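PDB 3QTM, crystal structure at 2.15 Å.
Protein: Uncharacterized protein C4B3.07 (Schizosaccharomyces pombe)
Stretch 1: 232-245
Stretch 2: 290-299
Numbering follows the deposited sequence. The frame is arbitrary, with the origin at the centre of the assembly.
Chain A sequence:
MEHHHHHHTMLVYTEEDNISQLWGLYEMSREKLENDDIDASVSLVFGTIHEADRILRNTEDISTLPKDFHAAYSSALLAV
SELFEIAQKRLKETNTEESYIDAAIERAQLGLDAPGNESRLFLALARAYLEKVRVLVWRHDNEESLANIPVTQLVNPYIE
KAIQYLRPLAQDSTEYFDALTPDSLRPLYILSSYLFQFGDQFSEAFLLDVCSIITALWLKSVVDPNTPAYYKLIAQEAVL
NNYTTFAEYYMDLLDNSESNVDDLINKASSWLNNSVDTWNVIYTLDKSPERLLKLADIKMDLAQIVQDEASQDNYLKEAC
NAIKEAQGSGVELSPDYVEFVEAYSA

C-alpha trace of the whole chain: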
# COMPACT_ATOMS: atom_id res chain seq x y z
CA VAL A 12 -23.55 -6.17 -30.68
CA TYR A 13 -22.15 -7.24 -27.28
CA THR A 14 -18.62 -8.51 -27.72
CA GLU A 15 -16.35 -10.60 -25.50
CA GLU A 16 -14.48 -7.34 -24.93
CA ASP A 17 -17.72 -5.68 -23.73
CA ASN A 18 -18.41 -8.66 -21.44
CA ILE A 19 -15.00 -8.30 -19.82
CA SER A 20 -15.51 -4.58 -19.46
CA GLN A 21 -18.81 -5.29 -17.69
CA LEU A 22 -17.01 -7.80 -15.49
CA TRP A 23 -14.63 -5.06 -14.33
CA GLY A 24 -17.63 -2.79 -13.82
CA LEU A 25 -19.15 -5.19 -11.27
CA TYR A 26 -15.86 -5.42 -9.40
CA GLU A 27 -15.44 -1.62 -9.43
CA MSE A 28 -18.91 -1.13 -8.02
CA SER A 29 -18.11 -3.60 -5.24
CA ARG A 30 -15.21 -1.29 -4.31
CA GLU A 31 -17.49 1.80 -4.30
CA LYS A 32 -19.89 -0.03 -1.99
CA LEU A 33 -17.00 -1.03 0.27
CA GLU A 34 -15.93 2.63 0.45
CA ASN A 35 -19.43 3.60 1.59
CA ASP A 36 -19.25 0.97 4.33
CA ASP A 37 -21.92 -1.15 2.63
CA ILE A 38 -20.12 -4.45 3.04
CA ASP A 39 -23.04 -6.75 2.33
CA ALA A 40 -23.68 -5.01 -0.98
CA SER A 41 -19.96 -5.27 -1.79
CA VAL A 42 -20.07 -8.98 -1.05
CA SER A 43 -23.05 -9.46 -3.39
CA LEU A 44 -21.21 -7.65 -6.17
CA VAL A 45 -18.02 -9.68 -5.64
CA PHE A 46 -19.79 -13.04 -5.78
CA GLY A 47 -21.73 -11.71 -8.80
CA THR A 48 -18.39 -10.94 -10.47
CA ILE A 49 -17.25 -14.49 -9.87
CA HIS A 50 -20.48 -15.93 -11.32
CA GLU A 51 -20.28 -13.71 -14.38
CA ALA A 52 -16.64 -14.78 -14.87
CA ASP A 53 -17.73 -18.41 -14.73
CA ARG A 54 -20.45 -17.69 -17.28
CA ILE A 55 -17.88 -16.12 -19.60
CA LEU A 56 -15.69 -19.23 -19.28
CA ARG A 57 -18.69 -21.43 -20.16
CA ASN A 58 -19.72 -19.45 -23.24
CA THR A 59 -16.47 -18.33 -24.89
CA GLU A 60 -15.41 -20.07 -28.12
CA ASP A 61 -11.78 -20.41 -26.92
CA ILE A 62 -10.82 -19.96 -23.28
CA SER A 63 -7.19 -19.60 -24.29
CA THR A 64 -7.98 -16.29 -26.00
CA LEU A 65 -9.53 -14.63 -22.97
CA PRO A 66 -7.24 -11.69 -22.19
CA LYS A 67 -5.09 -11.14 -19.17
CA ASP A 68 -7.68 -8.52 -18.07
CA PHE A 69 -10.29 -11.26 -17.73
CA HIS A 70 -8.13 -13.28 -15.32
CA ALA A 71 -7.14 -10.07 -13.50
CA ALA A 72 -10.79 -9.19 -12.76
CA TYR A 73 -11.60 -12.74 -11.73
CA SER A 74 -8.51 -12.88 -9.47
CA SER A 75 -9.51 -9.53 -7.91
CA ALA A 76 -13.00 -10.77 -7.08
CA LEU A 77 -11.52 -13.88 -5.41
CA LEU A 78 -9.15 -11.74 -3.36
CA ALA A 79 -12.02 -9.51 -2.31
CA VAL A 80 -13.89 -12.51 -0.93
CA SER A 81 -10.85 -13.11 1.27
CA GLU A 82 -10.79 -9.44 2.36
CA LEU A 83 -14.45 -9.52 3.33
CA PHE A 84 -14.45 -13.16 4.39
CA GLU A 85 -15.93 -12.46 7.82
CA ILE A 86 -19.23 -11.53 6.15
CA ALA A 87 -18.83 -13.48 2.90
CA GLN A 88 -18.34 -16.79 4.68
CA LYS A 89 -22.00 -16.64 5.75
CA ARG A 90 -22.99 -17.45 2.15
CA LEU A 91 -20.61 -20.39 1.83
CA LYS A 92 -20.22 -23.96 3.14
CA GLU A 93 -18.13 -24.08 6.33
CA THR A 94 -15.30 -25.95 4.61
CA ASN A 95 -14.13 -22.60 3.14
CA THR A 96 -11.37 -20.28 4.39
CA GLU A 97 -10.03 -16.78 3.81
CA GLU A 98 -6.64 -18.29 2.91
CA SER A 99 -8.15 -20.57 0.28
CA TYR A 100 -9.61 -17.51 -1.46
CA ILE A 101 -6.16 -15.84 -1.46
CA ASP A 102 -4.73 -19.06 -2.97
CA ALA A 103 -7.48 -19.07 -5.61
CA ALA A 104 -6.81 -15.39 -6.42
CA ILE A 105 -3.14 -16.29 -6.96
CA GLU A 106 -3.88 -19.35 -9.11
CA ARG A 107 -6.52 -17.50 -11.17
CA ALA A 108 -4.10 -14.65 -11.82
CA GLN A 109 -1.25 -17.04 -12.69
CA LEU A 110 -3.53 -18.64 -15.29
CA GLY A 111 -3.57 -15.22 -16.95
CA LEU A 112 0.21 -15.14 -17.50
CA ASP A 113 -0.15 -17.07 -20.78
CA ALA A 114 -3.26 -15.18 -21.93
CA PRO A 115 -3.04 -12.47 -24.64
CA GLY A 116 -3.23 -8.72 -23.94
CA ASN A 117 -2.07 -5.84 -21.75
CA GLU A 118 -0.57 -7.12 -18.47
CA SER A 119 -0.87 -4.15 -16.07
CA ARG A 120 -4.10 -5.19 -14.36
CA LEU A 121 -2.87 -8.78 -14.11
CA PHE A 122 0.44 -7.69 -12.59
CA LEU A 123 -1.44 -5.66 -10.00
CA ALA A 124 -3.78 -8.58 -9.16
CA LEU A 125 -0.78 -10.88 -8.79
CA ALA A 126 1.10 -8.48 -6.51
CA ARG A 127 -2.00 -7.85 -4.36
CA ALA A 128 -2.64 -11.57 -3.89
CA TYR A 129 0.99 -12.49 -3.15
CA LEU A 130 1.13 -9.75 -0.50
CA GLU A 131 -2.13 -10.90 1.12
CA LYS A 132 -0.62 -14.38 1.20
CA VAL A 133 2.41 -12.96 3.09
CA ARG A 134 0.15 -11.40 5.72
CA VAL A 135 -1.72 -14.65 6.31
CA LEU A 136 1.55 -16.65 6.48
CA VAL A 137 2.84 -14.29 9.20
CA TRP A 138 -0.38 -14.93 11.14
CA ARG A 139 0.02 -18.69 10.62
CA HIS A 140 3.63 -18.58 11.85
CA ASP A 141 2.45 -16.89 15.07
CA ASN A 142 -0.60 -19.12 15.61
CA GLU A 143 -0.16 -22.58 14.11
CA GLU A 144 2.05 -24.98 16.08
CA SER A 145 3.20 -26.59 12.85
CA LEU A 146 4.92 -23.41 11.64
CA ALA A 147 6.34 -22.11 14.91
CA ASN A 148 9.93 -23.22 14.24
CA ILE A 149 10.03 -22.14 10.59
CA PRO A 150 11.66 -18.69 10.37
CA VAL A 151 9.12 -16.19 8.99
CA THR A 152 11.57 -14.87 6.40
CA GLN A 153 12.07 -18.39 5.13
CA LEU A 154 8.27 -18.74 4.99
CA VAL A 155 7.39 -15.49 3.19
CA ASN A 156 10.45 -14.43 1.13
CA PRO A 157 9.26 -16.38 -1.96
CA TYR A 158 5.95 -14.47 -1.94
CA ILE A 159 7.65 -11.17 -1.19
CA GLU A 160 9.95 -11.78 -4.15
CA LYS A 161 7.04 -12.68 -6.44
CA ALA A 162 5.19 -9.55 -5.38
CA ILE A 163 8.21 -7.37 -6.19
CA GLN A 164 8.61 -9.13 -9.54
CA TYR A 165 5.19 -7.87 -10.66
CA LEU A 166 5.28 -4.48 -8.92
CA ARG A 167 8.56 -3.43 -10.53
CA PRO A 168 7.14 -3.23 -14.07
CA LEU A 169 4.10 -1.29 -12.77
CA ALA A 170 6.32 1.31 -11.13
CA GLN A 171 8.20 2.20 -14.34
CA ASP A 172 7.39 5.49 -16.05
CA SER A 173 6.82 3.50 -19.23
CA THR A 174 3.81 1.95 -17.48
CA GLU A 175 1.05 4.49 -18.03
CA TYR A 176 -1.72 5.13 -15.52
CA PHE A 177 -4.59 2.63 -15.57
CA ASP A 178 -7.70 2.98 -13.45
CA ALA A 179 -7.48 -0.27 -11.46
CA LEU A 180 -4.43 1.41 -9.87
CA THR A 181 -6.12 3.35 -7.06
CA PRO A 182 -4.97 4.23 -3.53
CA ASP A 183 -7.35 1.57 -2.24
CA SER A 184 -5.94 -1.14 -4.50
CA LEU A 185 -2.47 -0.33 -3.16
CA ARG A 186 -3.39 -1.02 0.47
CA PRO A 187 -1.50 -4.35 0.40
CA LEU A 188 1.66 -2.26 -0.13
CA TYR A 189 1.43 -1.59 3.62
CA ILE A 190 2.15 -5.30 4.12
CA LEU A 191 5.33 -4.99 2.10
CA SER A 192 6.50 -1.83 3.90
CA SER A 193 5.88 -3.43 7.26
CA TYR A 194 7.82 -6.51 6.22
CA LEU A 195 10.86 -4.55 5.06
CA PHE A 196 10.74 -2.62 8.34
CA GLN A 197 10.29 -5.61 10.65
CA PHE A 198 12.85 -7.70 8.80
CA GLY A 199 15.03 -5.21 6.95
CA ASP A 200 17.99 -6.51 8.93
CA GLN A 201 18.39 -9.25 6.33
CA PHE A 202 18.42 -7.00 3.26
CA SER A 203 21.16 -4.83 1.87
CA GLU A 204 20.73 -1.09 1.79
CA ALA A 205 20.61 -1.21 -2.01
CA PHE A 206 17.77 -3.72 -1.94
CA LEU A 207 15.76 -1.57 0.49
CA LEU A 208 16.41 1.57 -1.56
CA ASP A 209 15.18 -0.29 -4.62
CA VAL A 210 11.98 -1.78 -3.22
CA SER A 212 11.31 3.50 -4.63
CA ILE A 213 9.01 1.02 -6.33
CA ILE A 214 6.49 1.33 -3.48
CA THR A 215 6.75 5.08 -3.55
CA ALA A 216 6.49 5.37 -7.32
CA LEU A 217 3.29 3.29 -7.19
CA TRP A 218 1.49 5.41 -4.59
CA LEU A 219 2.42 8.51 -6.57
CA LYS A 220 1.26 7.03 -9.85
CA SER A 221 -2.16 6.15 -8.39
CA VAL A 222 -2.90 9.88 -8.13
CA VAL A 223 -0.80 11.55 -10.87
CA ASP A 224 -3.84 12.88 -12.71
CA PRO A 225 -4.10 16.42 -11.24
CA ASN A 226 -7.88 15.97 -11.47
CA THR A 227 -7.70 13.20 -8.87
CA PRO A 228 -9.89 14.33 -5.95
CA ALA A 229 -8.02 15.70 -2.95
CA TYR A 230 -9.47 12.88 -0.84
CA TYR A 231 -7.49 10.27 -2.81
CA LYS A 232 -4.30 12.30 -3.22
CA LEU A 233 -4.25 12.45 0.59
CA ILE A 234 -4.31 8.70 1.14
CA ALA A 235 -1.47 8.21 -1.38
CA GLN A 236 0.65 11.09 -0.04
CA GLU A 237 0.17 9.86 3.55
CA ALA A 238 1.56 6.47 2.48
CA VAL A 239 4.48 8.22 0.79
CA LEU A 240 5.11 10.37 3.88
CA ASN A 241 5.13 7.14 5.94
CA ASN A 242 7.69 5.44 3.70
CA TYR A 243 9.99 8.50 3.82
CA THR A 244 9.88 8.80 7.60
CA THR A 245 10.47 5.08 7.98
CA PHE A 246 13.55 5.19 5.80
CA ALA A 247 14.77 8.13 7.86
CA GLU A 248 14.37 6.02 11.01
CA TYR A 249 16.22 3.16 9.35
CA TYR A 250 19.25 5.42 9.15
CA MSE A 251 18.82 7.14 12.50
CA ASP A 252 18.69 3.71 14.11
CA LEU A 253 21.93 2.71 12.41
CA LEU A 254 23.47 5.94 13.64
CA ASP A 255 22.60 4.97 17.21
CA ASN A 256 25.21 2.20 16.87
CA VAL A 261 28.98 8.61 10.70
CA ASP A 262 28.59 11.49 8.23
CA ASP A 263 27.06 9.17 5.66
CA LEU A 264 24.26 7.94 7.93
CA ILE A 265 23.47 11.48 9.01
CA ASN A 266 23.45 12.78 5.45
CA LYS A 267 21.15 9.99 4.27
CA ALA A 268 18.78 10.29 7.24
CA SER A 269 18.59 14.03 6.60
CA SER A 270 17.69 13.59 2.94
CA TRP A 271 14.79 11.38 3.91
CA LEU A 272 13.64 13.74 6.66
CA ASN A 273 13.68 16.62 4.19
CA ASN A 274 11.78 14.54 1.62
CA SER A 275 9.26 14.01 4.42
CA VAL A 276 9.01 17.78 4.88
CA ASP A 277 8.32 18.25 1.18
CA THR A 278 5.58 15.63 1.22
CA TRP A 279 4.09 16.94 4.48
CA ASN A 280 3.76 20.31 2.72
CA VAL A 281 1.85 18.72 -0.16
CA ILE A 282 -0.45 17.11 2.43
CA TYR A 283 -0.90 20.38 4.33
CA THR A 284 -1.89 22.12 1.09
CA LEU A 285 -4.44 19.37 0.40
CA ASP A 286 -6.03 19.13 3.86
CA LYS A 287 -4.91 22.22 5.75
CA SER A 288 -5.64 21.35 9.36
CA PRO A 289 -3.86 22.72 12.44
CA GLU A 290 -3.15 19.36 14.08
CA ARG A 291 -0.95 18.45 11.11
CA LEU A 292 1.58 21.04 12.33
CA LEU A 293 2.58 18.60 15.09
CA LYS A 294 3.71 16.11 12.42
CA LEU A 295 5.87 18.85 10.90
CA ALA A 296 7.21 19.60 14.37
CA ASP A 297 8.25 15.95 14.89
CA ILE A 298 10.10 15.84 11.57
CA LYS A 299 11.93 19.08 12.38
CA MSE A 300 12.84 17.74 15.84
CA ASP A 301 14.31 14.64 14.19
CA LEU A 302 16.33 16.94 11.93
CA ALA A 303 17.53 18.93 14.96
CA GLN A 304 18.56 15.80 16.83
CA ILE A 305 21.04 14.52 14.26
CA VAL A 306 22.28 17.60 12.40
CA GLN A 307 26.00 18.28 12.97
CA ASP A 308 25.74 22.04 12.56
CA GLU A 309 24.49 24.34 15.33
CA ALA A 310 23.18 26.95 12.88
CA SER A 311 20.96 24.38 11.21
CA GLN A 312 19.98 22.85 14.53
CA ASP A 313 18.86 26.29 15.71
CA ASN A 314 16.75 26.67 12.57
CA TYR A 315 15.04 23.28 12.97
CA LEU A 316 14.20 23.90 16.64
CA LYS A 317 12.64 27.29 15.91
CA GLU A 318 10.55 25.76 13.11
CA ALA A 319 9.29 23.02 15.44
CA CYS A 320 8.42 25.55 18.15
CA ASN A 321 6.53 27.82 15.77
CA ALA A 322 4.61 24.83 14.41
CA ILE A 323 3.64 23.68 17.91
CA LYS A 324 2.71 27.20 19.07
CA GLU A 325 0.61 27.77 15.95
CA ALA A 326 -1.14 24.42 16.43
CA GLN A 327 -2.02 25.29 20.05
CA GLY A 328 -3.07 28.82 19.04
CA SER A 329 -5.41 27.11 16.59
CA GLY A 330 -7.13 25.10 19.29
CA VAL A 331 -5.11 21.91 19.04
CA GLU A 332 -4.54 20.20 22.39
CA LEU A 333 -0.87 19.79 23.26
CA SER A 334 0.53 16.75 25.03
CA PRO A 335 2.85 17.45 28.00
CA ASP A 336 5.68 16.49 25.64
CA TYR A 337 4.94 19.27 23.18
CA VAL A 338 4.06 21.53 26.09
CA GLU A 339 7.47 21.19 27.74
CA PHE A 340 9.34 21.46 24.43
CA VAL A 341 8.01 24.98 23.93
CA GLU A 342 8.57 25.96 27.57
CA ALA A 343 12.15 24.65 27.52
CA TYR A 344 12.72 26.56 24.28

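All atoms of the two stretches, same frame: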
# COMPACT_ATOMS: atom_id res chain seq x y z
N LYS A 232 -5.68 11.83 -3.27
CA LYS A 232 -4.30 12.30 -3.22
C LYS A 232 -3.77 12.20 -1.78
O LYS A 232 -2.62 11.86 -1.56
CB LYS A 232 -4.19 13.73 -3.71
CG LYS A 232 -4.53 13.94 -5.16
CD LYS A 232 -4.36 15.40 -5.52
CE LYS A 232 -4.75 15.68 -6.96
NZ LYS A 232 -4.52 17.11 -7.30
N LEU A 233 -4.63 12.50 -0.82
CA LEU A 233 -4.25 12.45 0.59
C LEU A 233 -3.81 11.07 1.05
O LEU A 233 -2.78 10.91 1.70
CB LEU A 233 -5.42 12.91 1.47
CG LEU A 233 -5.42 14.37 1.88
CD1 LEU A 233 -6.69 14.70 2.66
CD2 LEU A 233 -4.17 14.64 2.71
N ILE A 234 -4.62 10.06 0.73
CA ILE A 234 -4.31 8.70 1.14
C ILE A 234 -2.95 8.26 0.59
O ILE A 234 -2.12 7.70 1.31
CB ILE A 234 -5.40 7.70 0.70
CG1 ILE A 234 -6.78 8.13 1.25
CG2 ILE A 234 -5.02 6.27 1.14
CD1 ILE A 234 -7.92 7.18 0.92
N ALA A 235 -2.74 8.51 -0.70
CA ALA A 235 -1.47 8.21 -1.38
C ALA A 235 -0.27 8.96 -0.77
O ALA A 235 0.78 8.37 -0.51
CB ALA A 235 -1.59 8.52 -2.88
N GLN A 236 -0.43 10.26 -0.56
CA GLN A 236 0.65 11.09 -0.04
C GLN A 236 0.98 10.72 1.41
O GLN A 236 2.14 10.71 1.80
CB GLN A 236 0.33 12.58 -0.16
CG GLN A 236 0.28 13.12 -1.59
CD GLN A 236 1.65 13.14 -2.28
OE1 GLN A 236 2.68 12.80 -1.69
NE2 GLN A 236 1.66 13.55 -3.54
N GLU A 237 -0.05 10.38 2.19
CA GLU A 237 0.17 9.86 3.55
C GLU A 237 1.02 8.58 3.55
O GLU A 237 1.87 8.39 4.43
CB GLU A 237 -1.15 9.60 4.27
CG GLU A 237 -2.00 10.84 4.52
CD GLU A 237 -1.65 11.53 5.82
OE1 GLU A 237 -0.47 11.47 6.24
OE2 GLU A 237 -2.56 12.13 6.45
N ALA A 238 0.78 7.70 2.57
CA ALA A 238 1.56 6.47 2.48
C ALA A 238 2.99 6.79 2.05
O ALA A 238 3.95 6.16 2.49
CB ALA A 238 0.92 5.48 1.50
N VAL A 239 3.14 7.78 1.17
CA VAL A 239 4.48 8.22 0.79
C VAL A 239 5.20 8.87 1.98
O VAL A 239 6.35 8.54 2.27
CB VAL A 239 4.45 9.18 -0.40
CG1 VAL A 239 5.83 9.76 -0.65
CG2 VAL A 239 3.92 8.44 -1.63
N LEU A 240 4.53 9.77 2.68
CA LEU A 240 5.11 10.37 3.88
C LEU A 240 5.59 9.28 4.86
O LEU A 240 6.71 9.36 5.40
CB LEU A 240 4.12 11.32 4.56
CG LEU A 240 4.59 11.94 5.87
CD1 LEU A 240 5.88 12.72 5.66
CD2 LEU A 240 3.51 12.83 6.45
N ASN A 241 4.76 8.27 5.08
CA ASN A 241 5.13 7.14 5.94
C ASN A 241 6.38 6.39 5.50
O ASN A 241 7.24 6.04 6.31
CB ASN A 241 3.97 6.15 6.06
CG ASN A 241 4.33 4.94 6.90
OD1 ASN A 241 4.62 5.07 8.09
ND2 ASN A 241 4.34 3.76 6.28
N ASN A 242 6.49 6.10 4.20
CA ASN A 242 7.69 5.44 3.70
C ASN A 242 8.95 6.31 3.88
O ASN A 242 10.00 5.80 4.29
CB ASN A 242 7.51 4.97 2.26
CG ASN A 242 6.62 3.71 2.15
OD1 ASN A 242 7.07 2.59 2.40
ND2 ASN A 242 5.36 3.90 1.78
N TYR A 243 8.85 7.61 3.60
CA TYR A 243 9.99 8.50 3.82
C TYR A 243 10.45 8.52 5.28
O TYR A 243 11.64 8.40 5.57
CB TYR A 243 9.70 9.92 3.36
CG TYR A 243 9.52 10.05 1.87
CD1 TYR A 243 9.92 9.03 1.02
CD2 TYR A 243 8.97 11.20 1.31
CE1 TYR A 243 9.76 9.14 -0.35
CE2 TYR A 243 8.82 11.32 -0.06
CZ TYR A 243 9.21 10.28 -0.89
OH TYR A 243 9.06 10.39 -2.25
N THR A 244 9.51 8.67 6.21
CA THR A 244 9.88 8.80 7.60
C THR A 244 10.43 7.49 8.11
O THR A 244 11.26 7.46 9.01
CB THR A 244 8.70 9.26 8.48
OG1 THR A 244 7.62 8.33 8.35
CG2 THR A 244 8.22 10.65 8.03
N THR A 245 9.97 6.38 7.54
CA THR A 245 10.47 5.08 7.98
C THR A 245 11.89 4.87 7.50
O THR A 245 12.72 4.31 8.22
CB THR A 245 9.59 3.94 7.48
OG1 THR A 245 8.26 4.12 7.96
CG2 THR A 245 10.13 2.60 7.98
N GLU A 290 -3.80 20.45 13.36
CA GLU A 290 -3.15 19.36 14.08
C GLU A 290 -2.00 18.74 13.27
O GLU A 290 -1.10 18.12 13.83
CB GLU A 290 -4.17 18.30 14.53
CG GLU A 290 -4.52 17.26 13.47
CD GLU A 290 -5.42 17.80 12.36
OE1 GLU A 290 -5.96 18.92 12.51
OE2 GLU A 290 -5.60 17.09 11.34
N ARG A 291 -2.03 18.94 11.96
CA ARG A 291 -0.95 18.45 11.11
C ARG A 291 0.39 19.09 11.47
O ARG A 291 1.45 18.48 11.29
CB ARG A 291 -1.29 18.67 9.64
CG ARG A 291 -2.46 17.80 9.15
CD ARG A 291 -2.54 17.80 7.62
NE ARG A 291 -3.68 17.04 7.14
CZ ARG A 291 -3.75 15.71 7.12
NH1 ARG A 291 -2.73 14.98 7.56
NH2 ARG A 291 -4.84 15.12 6.65
N LEU A 292 0.35 20.32 11.98
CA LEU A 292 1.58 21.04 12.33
C LEU A 292 2.44 20.26 13.32
O LEU A 292 3.66 20.37 13.31
CB LEU A 292 1.26 22.45 12.83
CG LEU A 292 0.71 23.38 11.74
CD1 LEU A 292 -0.10 24.52 12.33
CD2 LEU A 292 1.83 23.91 10.84
N LEU A 293 1.81 19.44 14.16
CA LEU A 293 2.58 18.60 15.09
C LEU A 293 3.43 17.56 14.36
O LEU A 293 4.51 17.23 14.82
CB LEU A 293 1.66 17.92 16.10
CG LEU A 293 0.80 18.86 16.94
CD1 LEU A 293 -0.05 18.06 17.94
CD2 LEU A 293 1.68 19.91 17.66
N LYS A 294 2.93 17.03 13.25
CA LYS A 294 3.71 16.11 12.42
C LYS A 294 4.94 16.80 11.82
O LYS A 294 6.03 16.23 11.77
CB LYS A 294 2.85 15.50 11.31
CG LYS A 294 3.62 14.58 10.37
CD LYS A 294 4.40 13.54 11.16
CE LYS A 294 4.94 12.44 10.27
NZ LYS A 294 3.83 11.67 9.65
N LEU A 295 4.75 18.04 11.38
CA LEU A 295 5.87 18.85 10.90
C LEU A 295 6.88 19.04 12.03
O LEU A 295 8.08 18.84 11.85
CB LEU A 295 5.38 20.20 10.38
CG LEU A 295 6.46 21.26 10.09
CD1 LEU A 295 7.51 20.72 9.11
CD2 LEU A 295 5.84 22.56 9.57
N ALA A 296 6.37 19.41 13.20
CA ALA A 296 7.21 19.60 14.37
C ALA A 296 8.09 18.38 14.67
O ALA A 296 9.28 18.52 14.94
CB ALA A 296 6.35 19.96 15.58
N ASP A 297 7.50 17.18 14.62
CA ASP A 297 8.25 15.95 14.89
C ASP A 297 9.37 15.72 13.88
O ASP A 297 10.46 15.29 14.24
CB ASP A 297 7.33 14.73 14.90
CG ASP A 297 6.27 14.80 15.99
OD1 ASP A 297 6.46 15.54 16.98
OD2 ASP A 297 5.24 14.11 15.84
N ILE A 298 9.09 15.98 12.61
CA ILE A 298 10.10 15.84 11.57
C ILE A 298 11.25 16.83 11.79
O ILE A 298 12.42 16.47 11.67
CB ILE A 298 9.47 16.07 10.18
CG1 ILE A 298 8.39 15.01 9.91
CG2 ILE A 298 10.55 16.05 9.09
CD1 ILE A 298 7.53 15.32 8.69
N LYS A 299 10.92 18.07 12.11
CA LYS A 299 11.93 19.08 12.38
C LYS A 299 12.77 18.73 13.61
O LYS A 299 13.98 18.97 13.64
CB LYS A 299 11.28 20.44 12.54
CG LYS A 299 10.63 20.96 11.26
CD LYS A 299 11.68 21.31 10.19
CE LYS A 299 11.02 21.97 8.97
NZ LYS A 299 12.02 22.37 7.93
O HOH W 1 -5.23 12.13 6.31
O HOH W 2 5.09 9.33 8.94

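Two helices from distant parts of the chain run side by side here, in nearly the same direction. Residues 232–245 are helical throughout, and a second helix takes up most of 290–299. The axes cross at 21° and come no closer than 12.6 Å, too far apart for backbone to touch backbone. The gap narrows along the pair: the CA atoms of Leu240 and Lys294 lie 10.4 Å apart, those of Thr244 and Ile298 8.1 Å. Side chains do the bridging, long ones where the gap is wide, as at Glu237 and Arg291, and the shared surface is modest, 244 Å² summed over both sides.

Within each helix the main-chain donors and acceptors are largely paired with one another. In the first, the i to i+4 ladder is regular, from Gln236 N to Lys232 O through Thr245 N to Asn241 O. In the second, the bonds near Arg291 are weak: Lys294 N and Leu295 N both reach Arg291 O, whereas Ala296 N to Leu292 O, at 2.9 Å, is firmer. With the backbone occupied by its own helix, the polar links between the stretches fall to side chains and water.

The direct link is a salt bridge. Arg291 NH1 donates to Glu237 OE2 at 3.1 Å, with an N-H...acceptor angle of 149°. The carboxylate oxygen lies at the guanidinium edge, near its plane, where the N-H groups point. The CA-to-CB bond of Glu237 points sideways, but its m, m rotamer brings the carboxylate nearer, while arginine has the length to cross the wide gap. Water 1 reinforces the pair, donating to Glu237 OE2 at 2.7 Å and accepting from Arg291 NH2 at 3.0 Å. The one carboxylate oxygen thus takes hydrogen bonds from both the arginine and the water. Arg291 NE, and NH2 in addition to its water, are also satisfied elsewhere in the structure. Leu233 packs beside this charged group, its CD2 4.0 Å from Arg291 NH2, offering bulk but no acceptor.

Further along, Leu240 points toward the second helix and covers two different neighbours. Its CD1 meets Ile298 CD1 at 4.3 Å, an apolar contact between two buried branched side chains. Its CD2 lies 3.4 Å from Lys294 NZ, a contact without a hydrogen bond, since a methyl group cannot accept one.

The lysine amine instead donates to water 2, 2.8 Å from NZ, and the same water lies 2.8 Å from Thr244 OG1. Lysine suits this place because its methylenes can lie against nonpolar groups while its amine reaches solvent; Thr244 CG2 approaches Lys294 CE at 4.4 Å. Threonine, likewise, presents a methyl and a hydroxyl together.

Two other polar side chains bond to their own helix: Asn242 ND2 donates to Ala238 O at 2.8 Å, and Thr245 OG1 to Asn241 O at 2.7 Å. Asn242 OD1 is satisfied elsewhere in the structure.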